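Local coordinates for protein dimethylsulfoniopropionate lyase (Roseovarius nubinhibens, PDB 4B29) that probably cleaves dimethylsulfoniopropionate to release dimethyl sulfide, using a zinc ion held by a cupin-type beta barrel, at residues A58-H63 and H95-H100; S160-F165 and L194-L199; L151-Y156 and H183-P188; T29-A34 and R86-A91. All coordinates share one frame; numbering follows the deposited sequence.

Contacts 4 and 1 lie in the helix-and-loop part of one cupin-like chain, contacts 2 and 3 in its barrel. Contact 4 pairs helices 24-41 and 83-92, and contact 1 ties two loops that leave strand 56-57 and helix 83-92. Along the chain contacts 4 and 1 alternate, in the order 29-34, 58-63, 86-91, 95-100; their centres lie about 14 Å apart. Contacts 2 and 3 also interleave: both reach the mixed sheet, where strands 153-159 and 198-205 are neighbours, and F165 of contact 2 packs on Y156 of contact 3. Contact 3 contributes E154 to the zinc site, about 24 Å from contact 1, centre to centre. Contact 2 touches contact 4 through S160 and L199, so the helical layer meets the barrel there.

Contact 1 of 4, residues A58-H63 and H95-H100; sequences ADRPAH and HVEWRH. With NI (nickel (II) ion), chain K.
H63 and E97 form a single backbone bridge between two irregular segments whose end-to-end directions differ by 72°: H63 N donates to V96 O at 2.9 Å, and W98 N returns a bond to H63 O at 3.0 Å. The H63 side chain adds a third bond. With its CG opposite the backbone N (chi1 176°), the imidazole lies beside the other segment, and ND1 donates to W98 O at 2.9 Å. The far ring nitrogen, NE2, binds the nickel ion at 2.0 Å, and two waters add to the metal's shell. A62 sets its methyl near the H95 carbonyl.

The E97 carboxylate is shared by two arginines. In the conformer described, R99 grips it side-on, NE and NH2 both meeting OE2, with NE at 2.8 Å. R60 comes from the other segment, its guanidinium turned 81° from the carboxylate, and its NH1 makes a long salt bridge to OE1 at 3.6 Å. One water also joins OE1 to P61 O. R99 NH1 has a second carboxylate partner in E119.

The bonding pattern places a proton on H63 ND1 and directs the lone pair of NE2 to the metal, while two guanidinium groups around E97 would be expected to keep that carboxylate ionised.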
loop_
_atom_site.group_PDB
_atom_site.type_symbol
_atom_site.label_atom_id
_atom_site.label_comp_id
_atom_site.label_asym_id
_atom_site.label_seq_id
_atom_site.Cartn_x
_atom_site.Cartn_y
_atom_site.Cartn_z
ATOM N N ALA A 58 -15.111 10.528 2.158
ATOM C CA ALA A 58 -15.964 9.964 1.109
ATOM C C ALA A 58 -17.192 9.228 1.648
ATOM O O ALA A 58 -18.090 8.872 0.859
ATOM C CB ALA A 58 -15.183 8.969 0.234
ATOM N N ASP A 59 -17.135 8.899 2.943
ATOM C CA ASP A 59 -18.081 7.959 3.583
ATOM C C ASP A 59 -18.214 6.624 2.832
ATOM O O ASP A 59 -19.308 6.112 2.599
ATOM C CB ASP A 59 -19.452 8.609 3.776
ATOM C CG ASP A 59 -20.157 8.061 5.037
ATOM O OD1 ASP A 59 -19.715 8.434 6.172
ATOM O OD2 ASP A 59 -21.156 7.329 4.840
ATOM N N ARG A 60 -17.059 6.045 2.494
ATOM C CA ARG A 60 -17.063 4.775 1.804
ATOM C C ARG A 60 -17.174 3.674 2.880
ATOM O O ARG A 60 -16.411 3.732 3.842
ATOM C CB ARG A 60 -15.716 4.646 1.051
ATOM C CG ARG A 60 -15.658 3.331 0.257
ATOM C CD ARG A 60 -14.361 3.181 -0.545
ATOM N NE ARG A 60 -14.279 4.401 -1.312
ATOM C CZ ARG A 60 -14.776 4.560 -2.533
ATOM N NH1 ARG A 60 -15.283 3.526 -3.192
ATOM N NH2 ARG A 60 -14.705 5.784 -3.095
ATOM N N PRO A 61 -18.022 2.675 2.689
ATOM C CA PRO A 61 -18.173 1.673 3.770
ATOM C C PRO A 61 -17.029 0.665 3.810
ATOM O O PRO A 61 -16.338 0.454 2.802
ATOM C CB PRO A 61 -19.465 0.914 3.394
ATOM C CG PRO A 61 -19.702 1.115 2.002
ATOM C CD PRO A 61 -18.985 2.461 1.595
ATOM N N ALA A 62 -16.889 0.047 4.969
ATOM C CA ALA A 62 -15.891 -1.004 5.182
ATOM C C ALA A 62 -16.233 -2.198 4.329
ATOM O O ALA A 62 -17.409 -2.469 4.016
ATOM C CB ALA A 62 -15.873 -1.400 6.647
ATOM N N HIS A 63 -15.216 -2.945 3.943
ATOM C CA HIS A 63 -15.425 -4.212 3.287
ATOM C C HIS A 63 -14.349 -5.137 3.827
ATOM O O HIS A 63 -13.161 -4.913 3.592
ATOM C CB HIS A 63 -15.352 -4.108 1.763
ATOM C CG HIS A 63 -15.478 -5.431 1.078
ATOM N ND1 HIS A 63 -14.395 -6.110 0.550
ATOM C CD2 HIS A 63 -16.557 -6.232 0.881
ATOM C CE1 HIS A 63 -14.805 -7.257 0.038
ATOM N NE2 HIS A 63 -16.107 -7.358 0.232
ATOM N N HIS A 95 -12.292 -1.013 9.231
ATOM C CA HIS A 95 -13.105 0.128 8.754
ATOM C C HIS A 95 -12.849 0.453 7.304
ATOM O O HIS A 95 -13.556 1.300 6.744
ATOM C CB HIS A 95 -12.780 1.358 9.572
ATOM C CG HIS A 95 -13.079 1.186 11.026
ATOM N ND1 HIS A 95 -14.367 0.982 11.491
ATOM C CD2 HIS A 95 -12.270 1.157 12.107
ATOM C CE1 HIS A 95 -14.332 0.836 12.808
ATOM N NE2 HIS A 95 -13.075 0.952 13.210
ATOM N N VAL A 96 -11.858 -0.188 6.691
ATOM C CA VAL A 96 -11.538 0.152 5.297
ATOM C C VAL A 96 -12.173 -0.776 4.311
ATOM O O VAL A 96 -12.611 -1.898 4.647
ATOM C CB VAL A 96 -9.999 0.217 5.040
ATOM C CG1 VAL A 96 -9.334 1.279 5.924
ATOM C CG2 VAL A 96 -9.359 -1.156 5.248
ATOM N N GLU A 97 -12.214 -0.343 3.045
ATOM C CA GLU A 97 -12.700 -1.155 1.967
ATOM C C GLU A 97 -11.551 -1.981 1.355
ATOM O O GLU A 97 -10.823 -1.515 0.458
ATOM C CB GLU A 97 -13.388 -0.263 0.884
ATOM C CG GLU A 97 -13.846 -1.112 -0.277
ATOM C CD GLU A 97 -14.297 -0.242 -1.437
ATOM O OE1 GLU A 97 -15.351 0.413 -1.297
ATOM O OE2 GLU A 97 -13.596 -0.211 -2.462
ATOM N N TRP A 98 -11.383 -3.224 1.826
ATOM C CA TRP A 98 -10.322 -4.101 1.320
ATOM C C TRP A 98 -10.679 -4.629 -0.040
ATOM O O TRP A 98 -11.867 -4.965 -0.315
ATOM C CB TRP A 98 -10.057 -5.283 2.292
ATOM C CG TRP A 98 -9.457 -4.857 3.536
ATOM C CD1 TRP A 98 -10.097 -4.614 4.728
ATOM C CD2 TRP A 98 -8.064 -4.618 3.765
ATOM N NE1 TRP A 98 -9.174 -4.200 5.674
ATOM C CE2 TRP A 98 -7.921 -4.221 5.100
ATOM C CE3 TRP A 98 -6.914 -4.668 2.927
ATOM C CZ2 TRP A 98 -6.677 -3.861 5.657
ATOM C CZ3 TRP A 98 -5.659 -4.350 3.483
ATOM C CH2 TRP A 98 -5.543 -3.952 4.823
ATOM N N ARG A 99 -9.620 -4.734 -0.859
ATOM C CA ARG A 99 -9.657 -5.196 -2.243
ATOM C C ARG A 99 -8.590 -6.271 -2.511
ATOM O O ARG A 99 -7.562 -6.353 -1.810
ATOM C CB ARG A 99 -9.423 -3.997 -3.197
ATOM C CG ARG A 99 -10.337 -2.803 -2.889
ATOM C CD ARG A 99 -10.038 -1.582 -3.762
ATOM N NE ARG A 99 -11.034 -0.519 -3.565
ATOM C CZ ARG A 99 -10.894 0.734 -4.005
ATOM N NH1 ARG A 99 -9.840 1.072 -4.721
ATOM N NH2 ARG A 99 -11.849 1.641 -3.777
ATOM N N HIS A 100 -8.835 -7.084 -3.543
ATOM C CA HIS A 100 -7.927 -8.172 -3.925
ATOM C C HIS A 100 -7.345 -7.983 -5.319
ATOM O O HIS A 100 -6.150 -8.209 -5.544
ATOM C CB HIS A 100 -8.701 -9.489 -3.993
ATOM C CG HIS A 100 -8.598 -10.319 -2.765
ATOM N ND1 HIS A 100 -9.579 -11.214 -2.404
ATOM C CD2 HIS A 100 -7.620 -10.420 -1.840
ATOM C CE1 HIS A 100 -9.215 -11.811 -1.283
ATOM N NE2 HIS A 100 -8.036 -11.339 -0.920
HETATM NI NI NI K . -17.313 -8.863 -0.361
HETATM O O HOH W 1 -17.144 0.054 0.412
HETATM O O HOH W 2 -15.635 -10.341 -1.179
HETATM O O HOH W 3 -18.921 -9.932 -1.461
#

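Contact 2 of 4, residues S160-F165 and L194-L199; sequences SGRALF and LTDPIL
I198 turns CG1 opposite its backbone N (chi1 -168°) and keeps the branch extended, which carries CD1 across to A163 CB at 3.5 Å and to the edge of the F165 ring, 3.7 Å from CE1. S160 OG instead stands between the backbone N and the carbonyl carbon (chi1 54°), 3.3 Å from L199 CB, and its hydrogen-bonding partner is P75 O. S160 and L199 form an antiparallel hydrogen-bonded pair, and the L199 N to S160 O bond is the shorter at 2.9 Å. G161 and I198 follow as a non-hydrogen-bonded pair, with R162 N donating to P197 O at 3.0 Å. The chain turns a corner at S160, passing from the mixed sheet with strands 153-159 and 198-205 to the sheet with strand 163-167, as in the two-sheet barrel of the cupin fold. F165 there packs edge-to-face on Y156. On the side of R162 and D196 the contact is polar and hydrated. R162 lays its CD 3.3 Å from D196 OD2, the guanidinium and carboxylate nearly perpendicular, while a water links R162 NH1 to D196 OD2 and R162 NE pairs with E176. A second water bridges R162 O, L194 N and D196 O.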
loop_
_atom_site.group_PDB
_atom_site.type_symbol
_atom_site.label_atom_id
_atom_site.label_comp_id
_atom_site.label_asym_id
_atom_site.label_seq_id
_atom_site.Cartn_x
_atom_site.Cartn_y
_atom_site.Cartn_z
ATOM N N SER A 160 5.980 -1.332 7.720
ATOM C CA SER A 160 6.467 -2.307 8.741
ATOM C C SER A 160 6.764 -3.614 8.055
ATOM O O SER A 160 6.315 -3.898 6.911
ATOM C CB SER A 160 5.418 -2.442 9.886
ATOM O OG SER A 160 4.128 -2.775 9.386
ATOM N N GLY A 161 7.557 -4.456 8.714
ATOM C CA GLY A 161 7.944 -5.709 8.054
ATOM C C GLY A 161 9.098 -5.436 7.088
ATOM O O GLY A 161 9.861 -4.469 7.258
ATOM N N ARG A 162 9.223 -6.296 6.085
ATOM C CA ARG A 162 10.317 -6.173 5.090
ATOM C C ARG A 162 10.048 -7.134 3.958
ATOM O O ARG A 162 9.316 -8.140 4.105
ATOM C CB ARG A 162 11.686 -6.447 5.753
ATOM C CG ARG A 162 11.872 -7.861 6.113
ATOM C CD ARG A 162 13.216 -8.033 6.956
ATOM N NE ARG A 162 14.527 -7.915 6.333
ATOM C CZ ARG A 162 15.207 -8.928 5.752
ATOM N NH1 ARG A 162 14.665 -10.128 5.607
ATOM N NH2 ARG A 162 16.447 -8.753 5.297
ATOM N N ALA A 163 10.573 -6.807 2.774
ATOM C CA ALA A 163 10.412 -7.701 1.649
ATOM C C ALA A 163 11.455 -7.424 0.584
ATOM O O ALA A 163 12.073 -6.366 0.593
ATOM C CB ALA A 163 8.957 -7.553 1.011
ATOM N N LEU A 164 11.581 -8.377 -0.343
ATOM C CA LEU A 164 12.516 -8.260 -1.459
ATOM C C LEU A 164 11.759 -7.752 -2.672
ATOM O O LEU A 164 10.816 -8.418 -3.120
ATOM C CB LEU A 164 13.147 -9.641 -1.734
ATOM C CG LEU A 164 14.216 -9.615 -2.816
ATOM C CD1 LEU A 164 15.406 -8.747 -2.395
ATOM C CD2 LEU A 164 14.607 -11.130 -3.094
ATOM N N PHE A 165 12.213 -6.599 -3.187
ATOM C CA PHE A 165 11.573 -5.914 -4.325
ATOM C C PHE A 165 12.334 -6.103 -5.615
ATOM O O PHE A 165 13.544 -5.850 -5.663
ATOM C CB PHE A 165 11.466 -4.426 -4.016
ATOM C CG PHE A 165 10.340 -4.109 -3.070
ATOM C CD1 PHE A 165 10.442 -4.368 -1.674
ATOM C CD2 PHE A 165 9.129 -3.626 -3.603
ATOM C CE1 PHE A 165 9.385 -4.087 -0.793
ATOM C CE2 PHE A 165 8.046 -3.311 -2.722
ATOM C CZ PHE A 165 8.175 -3.534 -1.341
ATOM N N LEU A 194 9.590 -13.162 2.850
ATOM C CA LEU A 194 10.271 -14.355 3.380
ATOM C C LEU A 194 9.655 -14.644 4.745
ATOM O O LEU A 194 8.476 -14.957 4.821
ATOM C CB LEU A 194 11.774 -14.083 3.413
ATOM C CG LEU A 194 12.530 -13.952 2.079
ATOM C CD1 LEU A 194 12.221 -15.102 1.136
ATOM C CD2 LEU A 194 12.295 -12.598 1.393
ATOM N N THR A 195 10.411 -14.485 5.825
ATOM C CA THR A 195 9.944 -14.819 7.154
ATOM C C THR A 195 9.034 -13.757 7.817
ATOM O O THR A 195 8.275 -14.046 8.754
ATOM C CB THR A 195 11.238 -15.061 8.014
ATOM O OG1 THR A 195 11.751 -16.344 7.595
ATOM C CG2 THR A 195 10.912 -15.149 9.406
ATOM N N ASP A 196 9.095 -12.538 7.305
ATOM C CA ASP A 196 8.368 -11.411 7.868
ATOM C C ASP A 196 7.267 -11.016 6.882
ATOM O O ASP A 196 7.402 -11.296 5.703
ATOM C CB ASP A 196 9.306 -10.232 8.069
ATOM C CG ASP A 196 10.484 -10.596 8.985
ATOM O OD1 ASP A 196 10.213 -11.093 10.090
ATOM O OD2 ASP A 196 11.631 -10.368 8.599
ATOM N N PRO A 197 6.166 -10.482 7.402
ATOM C CA PRO A 197 5.147 -9.872 6.508
ATOM C C PRO A 197 5.691 -8.518 6.009
ATOM O O PRO A 197 6.793 -8.082 6.372
ATOM C CB PRO A 197 3.993 -9.631 7.463
ATOM C CG PRO A 197 4.670 -9.217 8.772
ATOM C CD PRO A 197 5.951 -10.108 8.812
ATOM N N ILE A 198 4.880 -7.813 5.208
ATOM C CA ILE A 198 5.199 -6.414 4.907
ATOM C C ILE A 198 3.897 -5.627 4.771
ATOM O O ILE A 198 2.908 -6.142 4.264
ATOM C CB ILE A 198 6.062 -6.242 3.608
ATOM C CG1 ILE A 198 6.601 -4.798 3.533
ATOM C CG2 ILE A 198 5.314 -6.718 2.307
ATOM C CD1 ILE A 198 7.615 -4.615 2.411
ATOM N N LEU A 199 3.940 -4.408 5.280
ATOM C CA LEU A 199 2.799 -3.467 5.185
ATOM C C LEU A 199 3.368 -2.230 4.489
ATOM O O LEU A 199 4.405 -1.691 4.916
ATOM C CB LEU A 199 2.330 -3.139 6.596
ATOM C CG LEU A 199 1.205 -2.085 6.778
ATOM C CD1 LEU A 199 -0.081 -2.578 6.118
ATOM C CD2 LEU A 199 0.993 -1.742 8.287
HETATM O O HOH W 4 9.667 -10.766 4.428
HETATM O O HOH W 5 12.056 -11.185 5.872
#

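Contact 3 of 4, residues L151-Y156 and H183-P188; sequences LPEELY and HPANAP. With ZN (zinc ion), chain J; PO4 (phosphate ion), chain B; EDO (1,2-ethanediol), chain F.
E154 OE1 is shared between the zinc ion, 2.0 Å away, and H183, whose ND1 donates to it at 2.9 Å in a nearly straight bond (176°). That oxygen lies in the imidazole plane, but ND1 meets it on the anti side and out of the carboxylate plane. H150 and H189 complete the protein ligands, and phosphate O4 takes another site on the metal at 1.9 Å. H148, H150 and E154 fit the HxHxxxE pattern of the first cupin motif. Y156 OH donates to phosphate O3 at 2.6 Å, and its CD1 lies 3.5 Å from H183 CE1, the two rings meeting at a slant. Behind this shell, E154 and H183 are an antiparallel hydrogen-bonded pair, H183 N donating to E154 O at 2.8 Å. H183 also stacks on H189, so one second-shell ring touches two ligands. Farther out, a type II turn from P184 to A187 brings A185 and N186 beside L151, while a water joins P152 O to P184 O.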
loop_
_atom_site.group_PDB
_atom_site.type_symbol
_atom_site.label_atom_id
_atom_site.label_comp_id
_atom_site.label_asym_id
_atom_site.label_seq_id
_atom_site.Cartn_x
_atom_site.Cartn_y
_atom_site.Cartn_z
ATOM N N LEU A 151 0.435 1.418 -16.292
ATOM C CA LEU A 151 0.937 2.670 -16.855
ATOM C C LEU A 151 1.393 3.746 -15.804
ATOM O O LEU A 151 2.421 4.354 -15.968
ATOM C CB LEU A 151 -0.135 3.254 -17.821
ATOM C CG LEU A 151 0.197 4.596 -18.433
ATOM C CD1 LEU A 151 1.458 4.550 -19.342
ATOM C CD2 LEU A 151 -1.053 5.020 -19.278
ATOM N N PRO A 152 0.591 4.021 -14.739
ATOM C CA PRO A 152 0.978 5.103 -13.825
ATOM C C PRO A 152 2.275 4.776 -13.080
ATOM O O PRO A 152 2.608 3.586 -12.885
ATOM C CB PRO A 152 -0.198 5.157 -12.803
ATOM C CG PRO A 152 -0.969 3.852 -12.962
ATOM C CD PRO A 152 -0.776 3.523 -14.465
ATOM N N GLU A 153 2.999 5.824 -12.780
ATOM C CA GLU A 153 4.196 5.691 -11.885
ATOM C C GLU A 153 3.754 5.447 -10.463
ATOM O O GLU A 153 2.658 5.857 -10.053
ATOM C CB GLU A 153 4.968 6.985 -11.919
ATOM C CG GLU A 153 5.624 7.235 -13.333
ATOM C CD GLU A 153 6.330 8.533 -13.384
ATOM O OE1 GLU A 153 6.442 9.211 -12.330
ATOM O OE2 GLU A 153 6.860 8.954 -14.447
ATOM N N GLU A 154 4.633 4.837 -9.666
ATOM C CA GLU A 154 4.261 4.518 -8.292
ATOM C C GLU A 154 5.507 4.685 -7.443
ATOM O O GLU A 154 6.623 4.492 -7.921
ATOM C CB GLU A 154 3.808 3.061 -8.350
ATOM C CG GLU A 154 3.948 2.260 -7.215
ATOM C CD GLU A 154 3.306 0.909 -7.413
ATOM O OE1 GLU A 154 3.873 0.021 -8.080
ATOM O OE2 GLU A 154 2.262 0.679 -6.818
ATOM N N LEU A 155 5.316 5.080 -6.194
ATOM C CA LEU A 155 6.441 5.223 -5.231
ATOM C C LEU A 155 6.028 4.433 -3.994
ATOM O O LEU A 155 5.120 4.840 -3.247
ATOM C CB LEU A 155 6.680 6.699 -4.896
ATOM C CG LEU A 155 7.835 6.936 -3.894
ATOM C CD1 LEU A 155 9.180 6.386 -4.423
ATOM C CD2 LEU A 155 7.941 8.434 -3.581
ATOM N N TYR A 156 6.677 3.278 -3.787
ATOM C CA TYR A 156 6.423 2.489 -2.591
ATOM C C TYR A 156 7.144 3.082 -1.382
ATOM O O TYR A 156 8.230 3.650 -1.501
ATOM C CB TYR A 156 7.045 1.065 -2.772
ATOM C CG TYR A 156 6.040 0.027 -3.108
ATOM C CD1 TYR A 156 5.575 -0.093 -4.437
ATOM C CD2 TYR A 156 5.507 -0.811 -2.145
ATOM C CE1 TYR A 156 4.632 -1.100 -4.771
ATOM C CE2 TYR A 156 4.587 -1.787 -2.455
ATOM C CZ TYR A 156 4.114 -1.896 -3.761
ATOM O OH TYR A 156 3.210 -2.883 -4.063
ATOM N N HIS A 183 8.743 3.091 -9.117
ATOM C CA HIS A 183 8.484 2.206 -10.260
ATOM C C HIS A 183 8.078 3.046 -11.453
ATOM O O HIS A 183 7.026 3.669 -11.439
ATOM C CB HIS A 183 7.344 1.236 -9.953
ATOM C CG HIS A 183 7.707 0.214 -8.905
ATOM N ND1 HIS A 183 6.765 -0.377 -8.090
ATOM C CD2 HIS A 183 8.912 -0.252 -8.498
ATOM C CE1 HIS A 183 7.377 -1.223 -7.265
ATOM N NE2 HIS A 183 8.673 -1.178 -7.506
ATOM N N PRO A 184 8.930 3.116 -12.476
ATOM C CA PRO A 184 8.592 3.940 -13.628
ATOM C C PRO A 184 7.415 3.333 -14.390
ATOM O O PRO A 184 7.090 2.141 -14.257
ATOM C CB PRO A 184 9.843 3.909 -14.533
ATOM C CG PRO A 184 10.890 3.190 -13.739
ATOM C CD PRO A 184 10.276 2.491 -12.531
ATOM N N ALA A 185 6.781 4.192 -15.201
ATOM C CA ALA A 185 5.628 3.737 -15.971
ATOM C C ALA A 185 5.867 2.455 -16.744
ATOM O O ALA A 185 6.900 2.316 -17.457
ATOM C CB ALA A 185 5.226 4.868 -16.979
ATOM N N ASN A 186 4.912 1.527 -16.648
ATOM C CA ASN A 186 4.884 0.262 -17.430
ATOM C C ASN A 186 6.042 -0.718 -17.059
ATOM O O ASN A 186 6.114 -1.802 -17.663
ATOM C CB ASN A 186 4.975 0.523 -18.956
ATOM C CG ASN A 186 3.747 1.245 -19.521
ATOM O OD1 ASN A 186 3.871 2.223 -20.344
ATOM N ND2 ASN A 186 2.599 0.753 -19.157
ATOM N N ALA A 187 6.904 -0.364 -16.095
ATOM C CA ALA A 187 8.018 -1.285 -15.788
ATOM C C ALA A 187 7.504 -2.429 -14.895
ATOM O O ALA A 187 6.958 -2.156 -13.819
ATOM C CB ALA A 187 9.169 -0.528 -15.085
ATOM N N PRO A 188 7.650 -3.700 -15.326
ATOM C CA PRO A 188 7.146 -4.742 -14.458
ATOM C C PRO A 188 7.946 -4.834 -13.164
ATOM O O PRO A 188 9.167 -4.592 -13.158
ATOM C CB PRO A 188 7.316 -6.015 -15.273
ATOM C CG PRO A 188 7.321 -5.557 -16.711
ATOM C CD PRO A 188 7.998 -4.208 -16.672
HETATM ZN ZN ZN J . 2.854 -1.377 -9.048
HETATM P P PO4 B . 1.304 -2.749 -6.952
HETATM O O1 PO4 B . 0.229 -3.771 -6.730
HETATM O O2 PO4 B . 0.968 -1.530 -6.070
HETATM O O3 PO4 B . 2.692 -3.271 -6.608
HETATM O O4 PO4 B . 1.362 -2.292 -8.373
HETATM C C1 EDO F . 0.362 -0.986 -2.520
HETATM O O1 EDO F . 1.342 -1.877 -1.980
HETATM C C2 EDO F . -0.792 -1.843 -2.966
HETATM O O2 EDO F . -1.623 -0.947 -3.676
HETATM O O HOH W 6 4.761 1.683 -12.790
HETATM O O HOH W 7 7.914 6.735 -15.802
#

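Contact 4 of 4, residues T29-A34 and R86-A91; sequences THLLEA and RDALVA
Helices 24-41 and 83-92 pack as a near-antiparallel pair, with L31 and A88 nearest in the backbone. The local axes come within 8.9 Å and their N-to-C directions differ by 155°; the CA atoms of L31 and A88 are 5.1 Å apart. The small A88 methyl is consistent with this close approach. It points into the face formed by H30, L31 and A34, lying 3.7 Å from H30 CD2 and 4.1 Å from A34 CB. With CG anti to the backbone N (chi1 172°), the H30 imidazole reaches the methyl, meeting it obliquely. No hydrogen bond crosses the interface, so shape and apolar contact carry it.

A leucine pair lies beside the alanine. L31 CD1 meets L89 CD2 at 3.5 Å, and the two side chains cross obliquely. L31 also touches L85 and A92 of helix 83-92, and A34 touches L85, which extends the apolar seam along that helix. L31 reaches on to F118 and L120 of strand 115-122, and L89 to F118 and to L199 of strand 198-205, so both leucines fill the layer between helices and sheet.

An alanine at the close approach, with leucines turned down onto the strands beneath, is the geometry of two helices packed side by side against a beta sheet.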
loop_
_atom_site.group_PDB
_atom_site.type_symbol
_atom_site.label_atom_id
_atom_site.label_comp_id
_atom_site.label_asym_id
_atom_site.label_seq_id
_atom_site.Cartn_x
_atom_site.Cartn_y
_atom_site.Cartn_z
ATOM N N THR A 29 -9.710 9.075 9.909
ATOM C CA THR A 29 -9.175 10.431 9.995
ATOM C C THR A 29 -7.817 10.431 10.712
ATOM O O THR A 29 -6.896 11.120 10.306
ATOM C CB THR A 29 -10.209 11.385 10.653
ATOM O OG1 THR A 29 -11.370 11.368 9.810
ATOM C CG2 THR A 29 -9.642 12.812 10.738
ATOM N N HIS A 30 -7.701 9.598 11.764
ATOM C CA HIS A 30 -6.449 9.497 12.477
ATOM C C HIS A 30 -5.386 8.877 11.527
ATOM O O HIS A 30 -4.226 9.345 11.506
ATOM C CB HIS A 30 -6.634 8.653 13.743
ATOM C CG HIS A 30 -5.341 8.337 14.427
ATOM N ND1 HIS A 30 -4.649 9.270 15.178
ATOM C CD2 HIS A 30 -4.603 7.196 14.460
ATOM C CE1 HIS A 30 -3.544 8.709 15.656
ATOM N NE2 HIS A 30 -3.488 7.458 15.228
ATOM N N LEU A 31 -5.818 7.896 10.746
ATOM C CA LEU A 31 -4.915 7.238 9.772
ATOM C C LEU A 31 -4.477 8.281 8.741
ATOM O O LEU A 31 -3.283 8.324 8.372
ATOM C CB LEU A 31 -5.591 6.075 9.090
ATOM C CG LEU A 31 -4.879 5.497 7.845
ATOM C CD1 LEU A 31 -3.410 5.073 8.187
ATOM C CD2 LEU A 31 -5.601 4.329 7.250
ATOM N N LEU A 32 -5.405 9.110 8.241
ATOM C CA LEU A 32 -4.978 10.108 7.257
ATOM C C LEU A 32 -3.947 11.068 7.809
ATOM O O LEU A 32 -3.010 11.459 7.115
ATOM C CB LEU A 32 -6.217 10.864 6.697
ATOM C CG LEU A 32 -5.899 11.762 5.494
ATOM C CD1 LEU A 32 -5.561 10.924 4.255
ATOM C CD2 LEU A 32 -7.157 12.691 5.218
ATOM N N GLU A 33 -4.108 11.474 9.085
ATOM C CA GLU A 33 -3.143 12.356 9.714
ATOM C C GLU A 33 -1.759 11.677 9.774
ATOM O O GLU A 33 -0.757 12.323 9.530
ATOM C CB GLU A 33 -3.618 12.735 11.131
ATOM C CG GLU A 33 -4.869 13.618 11.139
ATOM C CD GLU A 33 -5.586 13.664 12.512
ATOM O OE1 GLU A 33 -5.125 13.021 13.473
ATOM O OE2 GLU A 33 -6.640 14.334 12.615
ATOM N N ALA A 34 -1.747 10.407 10.128
ATOM C CA ALA A 34 -0.501 9.658 10.246
ATOM C C ALA A 34 0.139 9.522 8.869
ATOM O O ALA A 34 1.367 9.672 8.757
ATOM C CB ALA A 34 -0.741 8.289 10.857
ATOM N N ARG A 86 1.995 2.427 11.425
ATOM C CA ARG A 86 1.629 1.029 11.451
ATOM C C ARG A 86 0.399 0.825 12.374
ATOM O O ARG A 86 -0.528 0.098 12.034
ATOM C CB ARG A 86 2.781 0.144 12.013
ATOM C CG ARG A 86 2.409 -1.323 11.979
ATOM C CD ARG A 86 3.402 -2.137 12.878
ATOM N NE ARG A 86 3.252 -1.733 14.270
ATOM C CZ ARG A 86 3.988 -2.253 15.263
ATOM N NH1 ARG A 86 4.919 -3.149 14.976
ATOM N NH2 ARG A 86 3.818 -1.864 16.531
ATOM N N ASP A 87 0.471 1.405 13.572
ATOM C CA ASP A 87 -0.631 1.185 14.552
ATOM C C ASP A 87 -1.925 1.817 14.057
ATOM O O ASP A 87 -3.029 1.248 14.268
ATOM C CB ASP A 87 -0.226 1.718 15.935
ATOM C CG ASP A 87 0.918 0.896 16.562
ATOM O OD1 ASP A 87 1.335 -0.150 15.976
ATOM O OD2 ASP A 87 1.376 1.319 17.656
ATOM N N ALA A 88 -1.803 2.956 13.371
ATOM C CA ALA A 88 -3.009 3.581 12.777
ATOM C C ALA A 88 -3.628 2.694 11.704
ATOM O O ALA A 88 -4.856 2.638 11.563
ATOM C CB ALA A 88 -2.681 4.958 12.230
ATOM N N LEU A 89 -2.785 1.983 10.926
ATOM C CA LEU A 89 -3.268 1.113 9.895
ATOM C C LEU A 89 -3.961 -0.093 10.509
ATOM O O LEU A 89 -4.996 -0.527 10.027
ATOM C CB LEU A 89 -2.111 0.661 8.974
ATOM C CG LEU A 89 -1.716 1.809 8.026
ATOM C CD1 LEU A 89 -0.295 1.538 7.394
ATOM C CD2 LEU A 89 -2.761 1.885 6.876
ATOM N N VAL A 90 -3.353 -0.653 11.563
ATOM C CA VAL A 90 -3.979 -1.808 12.231
ATOM C C VAL A 90 -5.367 -1.371 12.807
ATOM O O VAL A 90 -6.346 -2.101 12.628
ATOM C CB VAL A 90 -3.049 -2.394 13.314
ATOM C CG1 VAL A 90 -3.810 -3.438 14.153
ATOM C CG2 VAL A 90 -1.837 -3.084 12.633
ATOM N N ALA A 91 -5.432 -0.191 13.406
ATOM C CA ALA A 91 -6.697 0.309 14.003
ATOM C C ALA A 91 -7.746 0.600 12.923
ATOM O O ALA A 91 -8.958 0.449 13.173
ATOM C CB ALA A 91 -6.452 1.547 14.855
#